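Side-chain contacts in uncharacterized protein (Streptococcus mutans, PDB 3L7Y), which binds a magnesium ion and probably acts as a phosphatase of the haloacid dehalogenase-like (HAD) hydrolase family: residues Q111-V116 / L237-F242; E132-A137 / S194-K199. One frame throughout, in Å; residues are numbered along the deposited sequence.

Interaction 1. Residues Q111-V116 / L237-F242; sequences QSLIEV and LKRWNF
Leu113, on the edge strand 111-115, and Arg239, at the end of helix 229-239, carry a small surface contact made by van der Waals touch alone, without a hydrogen bond between the two segments. Leu113 CD1 rests over one face of the guanidinium, displaced from its centre toward the rim, 3.8 Å from Arg239 NE, and it also meets the last methylene, Arg239 CD, 4.0 Å away. The second methyl takes a smaller share, Leu113 CD2 lying 4.2 Å from Arg239 NH1. Arginine reaches this far because its CG stands anti to the backbone N (chi1 164°) and the chain runs straight until it bends at chi3 (-46°), which turns one face of the guanidinium to Leu113 CD1. A looser touch follows from Ile114, whose CG2 comes obliquely to within 4.3 Å of Arg239 NH2. None of the guanidinium N-H groups bonds to 111-116, and 122 Å² is buried between the segments.

Leu113 and Ile114 both pair with Ile106 of strand 105-108 in a classic beta bulge, consistent with two successive side chains reaching one arginine. The contact thus joins the outermost strand of the eight-stranded sheet to the end of helix 229-239; just past that end, Trp240 makes a cation-pi contact with Arg73 and packs on Val39 and Val75, in strands 39-42 and 73-77 of the same sheet.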
ATOM      1  N   GLN A 111       3.359 -17.039  -4.982  1.00 19.66           N
ATOM      2  CA  GLN A 111       4.716 -17.293  -4.495  1.00 13.56           C
ATOM      3  C   GLN A 111       5.435 -16.013  -4.090  1.00 21.87           C
ATOM      4  O   GLN A 111       5.259 -14.952  -4.714  1.00 19.27           O
ATOM      5  CB  GLN A 111       5.547 -17.999  -5.573  1.00 18.76           C
ATOM      6  CG  GLN A 111       4.967 -19.302  -6.090  1.00 14.58           C
ATOM      7  CD  GLN A 111       5.051 -20.403  -5.062  1.00 25.72           C
ATOM      8  OE1 GLN A 111       5.938 -20.401  -4.214  1.00 19.12           O
ATOM      9  NE2 GLN A 111       4.126 -21.349  -5.128  1.00 22.83           N
ATOM     10  N   SER A 112       6.283 -16.118  -3.069  1.00 25.68           N
ATOM     11  CA  SER A 112       7.015 -14.955  -2.576  1.00 23.02           C
ATOM     12  C   SER A 112       8.150 -14.525  -3.515  1.00 18.98           C
ATOM     13  O   SER A 112       9.085 -15.286  -3.761  1.00 19.18           O
ATOM     14  CB  SER A 112       7.576 -15.236  -1.179  1.00 17.59           C
ATOM     15  OG  SER A 112       8.358 -14.138  -0.757  1.00 22.90           O
ATOM     16  N   LEU A 113       8.075 -13.309  -4.045  1.00 13.83           N
ATOM     17  CA  LEU A 113       9.142 -12.823  -4.908  1.00 14.44           C
ATOM     18  C   LEU A 113      10.147 -12.017  -4.113  1.00 19.60           C
ATOM     19  O   LEU A 113      11.353 -12.217  -4.220  1.00 19.96           O
ATOM     20  CB  LEU A 113       8.596 -11.936  -6.018  1.00 11.54           C
ATOM     21  CG  LEU A 113       7.871 -12.579  -7.188  1.00 16.05           C
ATOM     22  CD1 LEU A 113       7.789 -11.519  -8.294  1.00 14.87           C
ATOM     23  CD2 LEU A 113       8.596 -13.818  -7.660  1.00 15.12           C
ATOM     24  N   ILE A 114       9.649 -11.064  -3.346  1.00 20.23           N
ATOM     25  CA  ILE A 114      10.536 -10.308  -2.488  1.00 21.78           C
ATOM     26  C   ILE A 114       9.918 -10.090  -1.104  1.00 21.21           C
ATOM     27  O   ILE A 114       8.702  -9.871  -0.959  1.00 13.68           O
ATOM     28  CB  ILE A 114      10.976  -8.966  -3.130  1.00 33.89           C
ATOM     29  CG1 ILE A 114      10.075  -7.831  -2.683  1.00 28.90           C
ATOM     30  CG2 ILE A 114      11.070  -9.054  -4.658  1.00 35.13           C
ATOM     31  CD1 ILE A 114      10.732  -6.982  -1.662  1.00 29.68           C
ATOM     32  N   GLU A 115      10.761 -10.186  -0.085  1.00 17.36           N
ATOM     33  CA  GLU A 115      10.348  -9.851   1.269  1.00 14.47           C
ATOM     34  C   GLU A 115      11.483  -9.182   2.016  1.00 16.90           C
ATOM     35  O   GLU A 115      12.476  -9.814   2.363  1.00 20.85           O
ATOM     36  CB  GLU A 115       9.801 -11.066   2.033  1.00 22.74           C
ATOM     37  CG  GLU A 115      10.529 -12.369   1.836  1.00 28.09           C
ATOM     38  CD  GLU A 115      10.058 -13.428   2.829  1.00 35.73           C
ATOM     39  OE1 GLU A 115       8.829 -13.581   3.007  1.00 25.95           O
ATOM     40  OE2 GLU A 115      10.919 -14.099   3.440  1.00 39.58           O
ATOM     41  N   VAL A 116      11.335  -7.881   2.230  1.00 18.98           N
ATOM     42  CA  VAL A 116      12.354  -7.110   2.911  1.00 20.49           C
ATOM     43  C   VAL A 116      11.844  -6.722   4.289  1.00 24.61           C
ATOM     44  O   VAL A 116      10.787  -6.093   4.438  1.00 18.47           O
ATOM     45  CB  VAL A 116      12.774  -5.867   2.092  1.00 11.02           C
ATOM     46  CG1 VAL A 116      13.817  -5.056   2.837  1.00 11.31           C
ATOM     47  CG2 VAL A 116      13.310  -6.288   0.738  1.00 19.38           C
ATOM     48  N   LEU A 237       8.595  -4.437 -13.524  1.00 14.01           N
ATOM     49  CA  LEU A 237       8.915  -4.064 -14.893  1.00 18.37           C
ATOM     50  C   LEU A 237      10.283  -4.622 -15.300  1.00 21.67           C
ATOM     51  O   LEU A 237      10.426  -5.230 -16.362  1.00 20.21           O
ATOM     52  CB  LEU A 237       8.899  -2.536 -15.047  1.00 17.70           C
ATOM     53  CG  LEU A 237       7.539  -1.834 -14.899  1.00 18.09           C
ATOM     54  CD1 LEU A 237       7.673  -0.314 -14.945  1.00 16.14           C
ATOM     55  CD2 LEU A 237       6.552  -2.313 -15.959  1.00 15.23           C
ATOM     56  N   LYS A 238      11.286  -4.410 -14.451  1.00 22.38           N
ATOM     57  CA  LYS A 238      12.647  -4.874 -14.737  1.00 24.89           C
ATOM     58  C   LYS A 238      12.686  -6.388 -14.879  1.00 19.68           C
ATOM     59  O   LYS A 238      13.408  -6.938 -15.703  1.00 26.70           O
ATOM     60  CB  LYS A 238      13.614  -4.415 -13.637  1.00 26.03           C
ATOM     61  CG  LYS A 238      15.029  -4.976 -13.763  1.00 33.26           C
ATOM     62  CD  LYS A 238      15.921  -4.483 -12.621  1.00 38.22           C
ATOM     63  CE  LYS A 238      17.315  -5.105 -12.668  1.00 40.11           C
ATOM     64  NZ  LYS A 238      18.085  -4.724 -13.889  1.00 36.34           N
ATOM     65  N   ARG A 239      11.878  -7.065 -14.079  1.00 24.83           N
ATOM     66  CA  ARG A 239      11.846  -8.518 -14.096  1.00 27.75           C
ATOM     67  C   ARG A 239      11.082  -9.066 -15.305  1.00 26.42           C
ATOM     68  O   ARG A 239      11.440 -10.105 -15.852  1.00 20.04           O
ATOM     69  CB  ARG A 239      11.252  -9.027 -12.783  1.00 32.52           C
ATOM     70  CG  ARG A 239      10.817 -10.472 -12.796  1.00 42.42           C
ATOM     71  CD  ARG A 239      10.095 -10.815 -11.501  1.00 42.94           C
ATOM     72  NE  ARG A 239      10.808 -10.309 -10.331  1.00 40.53           N
ATOM     73  CZ  ARG A 239      11.622 -11.044  -9.578  1.00 42.12           C
ATOM     74  NH1 ARG A 239      11.823 -12.324  -9.870  1.00 37.93           N
ATOM     75  NH2 ARG A 239      12.230 -10.502  -8.532  1.00 37.30           N
ATOM     76  N   TRP A 240      10.035  -8.364 -15.727  1.00 29.51           N
ATOM     77  CA  TRP A 240       9.264  -8.799 -16.891  1.00 31.87           C
ATOM     78  C   TRP A 240       9.795  -8.178 -18.182  1.00 28.93           C
ATOM     79  O   TRP A 240       9.205  -8.330 -19.246  1.00 32.34           O
ATOM     80  CB  TRP A 240       7.779  -8.471 -16.728  1.00 25.41           C
ATOM     81  CG  TRP A 240       7.150  -9.141 -15.557  1.00 26.59           C
ATOM     82  CD1 TRP A 240       7.418 -10.397 -15.090  1.00 24.16           C
ATOM     83  CD2 TRP A 240       6.124  -8.607 -14.711  1.00 19.20           C
ATOM     84  NE1 TRP A 240       6.627 -10.671 -14.001  1.00 12.74           N
ATOM     85  CE2 TRP A 240       5.821  -9.594 -13.752  1.00 16.50           C
ATOM     86  CE3 TRP A 240       5.425  -7.395 -14.679  1.00 17.77           C
ATOM     87  CZ2 TRP A 240       4.860  -9.403 -12.765  1.00 19.65           C
ATOM     88  CZ3 TRP A 240       4.476  -7.206 -13.698  1.00 19.50           C
ATOM     89  CH2 TRP A 240       4.202  -8.208 -12.748  1.00 18.02           C
ATOM     90  N   ASN A 241      10.912  -7.478 -18.070  1.00 25.53           N
ATOM     91  CA  ASN A 241      11.527  -6.816 -19.207  1.00 30.24           C
ATOM     92  C   ASN A 241      10.583  -5.874 -19.943  1.00 32.62           C
ATOM     93  O   ASN A 241      10.453  -5.948 -21.171  1.00 30.58           O
ATOM     94  CB  ASN A 241      12.084  -7.842 -20.180  1.00 35.34           C
ATOM     95  CG  ASN A 241      13.346  -7.368 -20.836  1.00 42.68           C
ATOM     96  OD1 ASN A 241      14.303  -7.010 -20.158  1.00 42.90           O
ATOM     97  ND2 ASN A 241      13.360  -7.351 -22.164  1.00 47.32           N
ATOM     98  N   PHE A 242       9.912  -5.007 -19.189  1.00 26.59           N
ATOM     99  CA  PHE A 242       9.124  -3.933 -19.777  1.00 23.72           C
ATOM    100  C   PHE A 242       9.664  -2.604 -19.294  1.00 28.95           C
ATOM    101  O   PHE A 242      10.567  -2.546 -18.439  1.00 22.40           O
ATOM    102  CB  PHE A 242       7.644  -4.018 -19.386  1.00 26.12           C
ATOM    103  CG  PHE A 242       6.984  -5.311 -19.750  1.00 24.92           C
ATOM    104  CD1 PHE A 242       7.096  -5.830 -21.024  1.00 24.56           C
ATOM    105  CD2 PHE A 242       6.226  -6.000 -18.813  1.00 24.51           C
ATOM    106  CE1 PHE A 242       6.482  -7.029 -21.353  1.00 33.45           C
ATOM    107  CE2 PHE A 242       5.609  -7.198 -19.130  1.00 25.76           C
ATOM    108  CZ  PHE A 242       5.735  -7.715 -20.404  1.00 28.64           C
TER

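Interaction 2. Residues E132-A137 / S194-K199; sequences EKYPQA and SAQIMK
The turn that leads from helix 120-133 into strand 138-143 meets the first turns of helix 194-202 chiefly through the ring of Tyr134. Tyr134 is the first residue past its helix and opens a type I beta turn, closed by a bond of 3.1 Å from Ala137 N to Tyr134 O. Over one face of its ring sits Ile197 CG1 in a CH-pi contact, 4.0 Å from the Tyr134 ring centroid and 22° off the normal; the methylene is shifted toward the rim, closest to Tyr134 CD2 at 3.7 Å. The edge is used differently. Gln196 OE1 lies near the ring plane, and Tyr134 OH gives it a weak hydrogen bond of 3.5 Å, while the amide plane stands 82° from the ring. Chi1 of 174° swings the Gln196 side chain away from its backbone N, and the extended chain carries the amide to the hydroxyl. Gln136 NE2 approaches the same ring at its edge and is hydrogen-bonded to Glu193, just before the helix. Ile197 continues inward to Val189 and Ile220. Thus an apolar face and a polar rim join two helix ends beside the six-stranded sheet, an alpha/beta layer consistent with the cap domain of Cof-type HAD hydrolases.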
ATOM      1  N   GLU A 132       8.602   8.675  23.005  1.00 14.53           N
ATOM      2  CA  GLU A 132       9.119   9.813  23.767  1.00 21.42           C
ATOM      3  C   GLU A 132       8.681  11.159  23.209  1.00 14.54           C
ATOM      4  O   GLU A 132       8.329  12.056  23.976  1.00 21.38           O
ATOM      5  CB  GLU A 132      10.654   9.786  23.815  1.00 23.57           C
ATOM      6  CG  GLU A 132      11.208   8.599  24.540  1.00 38.87           C
ATOM      7  CD  GLU A 132      10.841   8.604  26.012  1.00 49.26           C
ATOM      8  OE1 GLU A 132       9.856   7.923  26.395  1.00 45.36           O
ATOM      9  OE2 GLU A 132      11.539   9.303  26.779  1.00 51.71           O
ATOM     10  N   LYS A 133       8.723  11.308  21.887  1.00 16.94           N
ATOM     11  CA  LYS A 133       8.491  12.623  21.253  1.00 11.95           C
ATOM     12  C   LYS A 133       7.058  12.866  20.782  1.00 21.98           C
ATOM     13  O   LYS A 133       6.563  13.991  20.841  1.00 22.44           O
ATOM     14  CB  LYS A 133       9.464  12.852  20.094  1.00 21.42           C
ATOM     15  N   TYR A 134       6.396  11.823  20.298  1.00 14.37           N
ATOM     16  CA  TYR A 134       4.995  11.945  19.906  1.00 10.52           C
ATOM     17  C   TYR A 134       4.134  10.900  20.604  1.00 12.30           C
ATOM     18  O   TYR A 134       3.712   9.916  19.994  1.00 17.70           O
ATOM     19  CB  TYR A 134       4.839  11.881  18.376  1.00 12.77           C
ATOM     20  CG  TYR A 134       5.600  13.000  17.703  1.00 17.42           C
ATOM     21  CD1 TYR A 134       6.922  12.827  17.320  1.00 21.88           C
ATOM     22  CD2 TYR A 134       5.018  14.244  17.503  1.00 13.16           C
ATOM     23  CE1 TYR A 134       7.639  13.848  16.731  1.00 29.99           C
ATOM     24  CE2 TYR A 134       5.732  15.277  16.916  1.00 22.13           C
ATOM     25  CZ  TYR A 134       7.043  15.067  16.531  1.00 32.80           C
ATOM     26  OH  TYR A 134       7.771  16.076  15.946  1.00 41.28           O
ATOM     27  N   PRO A 135       3.866  11.121  21.897  1.00 15.57           N
ATOM     28  CA  PRO A 135       3.105  10.148  22.678  1.00 12.11           C
ATOM     29  C   PRO A 135       1.685   9.995  22.132  1.00 23.35           C
ATOM     30  O   PRO A 135       1.015   9.009  22.465  1.00 17.39           O
ATOM     31  CB  PRO A 135       3.061  10.770  24.081  1.00 11.88           C
ATOM     32  CG  PRO A 135       4.122  11.831  24.095  1.00 22.31           C
ATOM     33  CD  PRO A 135       4.245  12.311  22.683  1.00 19.02           C
ATOM     34  N   GLN A 136       1.222  10.948  21.319  1.00 17.26           N
ATOM     35  CA  GLN A 136      -0.149  10.868  20.813  1.00 24.02           C
ATOM     36  C   GLN A 136      -0.293   9.873  19.666  1.00 20.56           C
ATOM     37  O   GLN A 136      -1.408   9.471  19.335  1.00 18.10           O
ATOM     38  CB  GLN A 136      -0.726  12.241  20.421  1.00 16.63           C
ATOM     39  CG  GLN A 136      -0.105  12.885  19.164  1.00 23.43           C
ATOM     40  CD  GLN A 136       1.206  13.620  19.457  1.00 24.87           C
ATOM     41  OE1 GLN A 136       2.028  13.157  20.245  1.00 23.52           O
ATOM     42  NE2 GLN A 136       1.403  14.763  18.812  1.00 20.06           N
ATOM     43  N   ALA A 137       0.818   9.459  19.063  1.00 15.09           N
ATOM     44  CA  ALA A 137       0.702   8.533  17.933  1.00 17.48           C
ATOM     45  C   ALA A 137       0.498   7.108  18.420  1.00 19.98           C
ATOM     46  O   ALA A 137       1.235   6.624  19.276  1.00 18.96           O
ATOM     47  CB  ALA A 137       1.908   8.610  17.022  1.00 11.39           C
ATOM     48  N   SER A 194       0.417  15.188  10.729  1.00 11.14           N
ATOM     49  CA  SER A 194       1.011  14.156   9.902  1.00  9.88           C
ATOM     50  C   SER A 194       2.325  14.588   9.279  1.00 22.89           C
ATOM     51  O   SER A 194       3.322  13.873   9.394  1.00 13.26           O
ATOM     52  CB  SER A 194       0.046  13.753   8.797  1.00 17.66           C
ATOM     53  OG  SER A 194       0.636  12.793   7.939  1.00 25.17           O
ATOM     54  N   ALA A 195       2.309  15.734   8.588  1.00 18.79           N
ATOM     55  CA  ALA A 195       3.514  16.273   7.955  1.00 21.08           C
ATOM     56  C   ALA A 195       4.628  16.466   8.971  1.00 18.04           C
ATOM     57  O   ALA A 195       5.767  16.067   8.735  1.00 16.79           O
ATOM     58  CB  ALA A 195       3.213  17.589   7.240  1.00 26.87           C
ATOM     59  N   GLN A 196       4.289  17.066  10.108  1.00 15.96           N
ATOM     60  CA  GLN A 196       5.272  17.340  11.146  1.00 19.75           C
ATOM     61  C   GLN A 196       5.962  16.080  11.641  1.00 17.36           C
ATOM     62  O   GLN A 196       7.170  16.073  11.893  1.00 14.63           O
ATOM     63  CB  GLN A 196       4.622  18.035  12.340  1.00 22.21           C
ATOM     64  CG  GLN A 196       5.606  18.204  13.489  1.00 30.39           C
ATOM     65  CD  GLN A 196       4.987  18.737  14.772  1.00 36.81           C
ATOM     66  OE1 GLN A 196       5.655  18.801  15.814  1.00 38.14           O
ATOM     67  NE2 GLN A 196       3.716  19.122  14.708  1.00 33.53           N
ATOM     68  N   ILE A 197       5.184  15.017  11.810  1.00 13.28           N
ATOM     69  CA  ILE A 197       5.717  13.790  12.403  1.00 14.25           C
ATOM     70  C   ILE A 197       6.554  13.051  11.381  1.00  7.79           C
ATOM     71  O   ILE A 197       7.557  12.408  11.715  1.00  8.76           O
ATOM     72  CB  ILE A 197       4.580  12.877  12.886  1.00 15.71           C
ATOM     73  CG1 ILE A 197       3.864  13.516  14.075  1.00 14.54           C
ATOM     74  CG2 ILE A 197       5.107  11.476  13.231  1.00 14.56           C
ATOM     75  CD1 ILE A 197       2.544  12.848  14.396  1.00 12.46           C
ATOM     76  N   MET A 198       6.119  13.119  10.122  1.00 13.43           N
ATOM     77  CA  MET A 198       6.896  12.555   9.039  1.00  9.15           C
ATOM     78  C   MET A 198       8.251  13.247   8.901  1.00  7.62           C
ATOM     79  O   MET A 198       9.266  12.582   8.684  1.00  8.80           O
ATOM     80  CB  MET A 198       6.118  12.570   7.726  1.00  8.41           C
ATOM     81  CG  MET A 198       5.105  11.441   7.647  1.00 12.22           C
ATOM     82  SD  MET A 198       4.456  11.126   6.001  1.00 21.34           S
ATOM     83  CE  MET A 198       3.221  12.431   5.904  1.00 17.12           C
ATOM     84  N   LYS A 199       8.272  14.568   9.028  1.00  7.85           N
ATOM     85  CA  LYS A 199       9.540  15.295   8.976  1.00 10.07           C
ATOM     86  C   LYS A 199      10.439  14.934  10.161  1.00 17.93           C
ATOM     87  O   LYS A 199      11.651  14.776  10.002  1.00 10.98           O
ATOM     88  CB  LYS A 199       9.333  16.806   8.931  1.00 13.17           C
ATOM     89  CG  LYS A 199      10.650  17.572   9.066  1.00 21.44           C
ATOM     90  CD  LYS A 199      10.555  18.987   8.523  1.00 36.73           C
ATOM     91  CE  LYS A 199      11.913  19.463   7.984  1.00 36.98           C
ATOM     92  NZ  LYS A 199      12.969  19.507   9.039  1.00 29.05           N
TER

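In the fold
Both interactions join elements distant in sequence, yet they belong to different halves of the molecule. Interaction 1 ties the edge of the eight-stranded sheet to helix 229-239; interaction 2 lies beside the six-stranded sheet, nested within the loop that interaction 1 closes. Their centres are 33 Å apart, on opposite sides of the chain's centre, and their nearest atoms stay about 18 Å from each other. Strand 111-115 and helix 120-133 are nonetheless consecutive in the chain, marking the passage from one sheet to the other. Neither contact reaches the magnesium ion held by Asp43, Asp45 and Asp252; the two sheets are consistent with the core and cap of a Cof-type HAD hydrolase, each interaction lying in one of them.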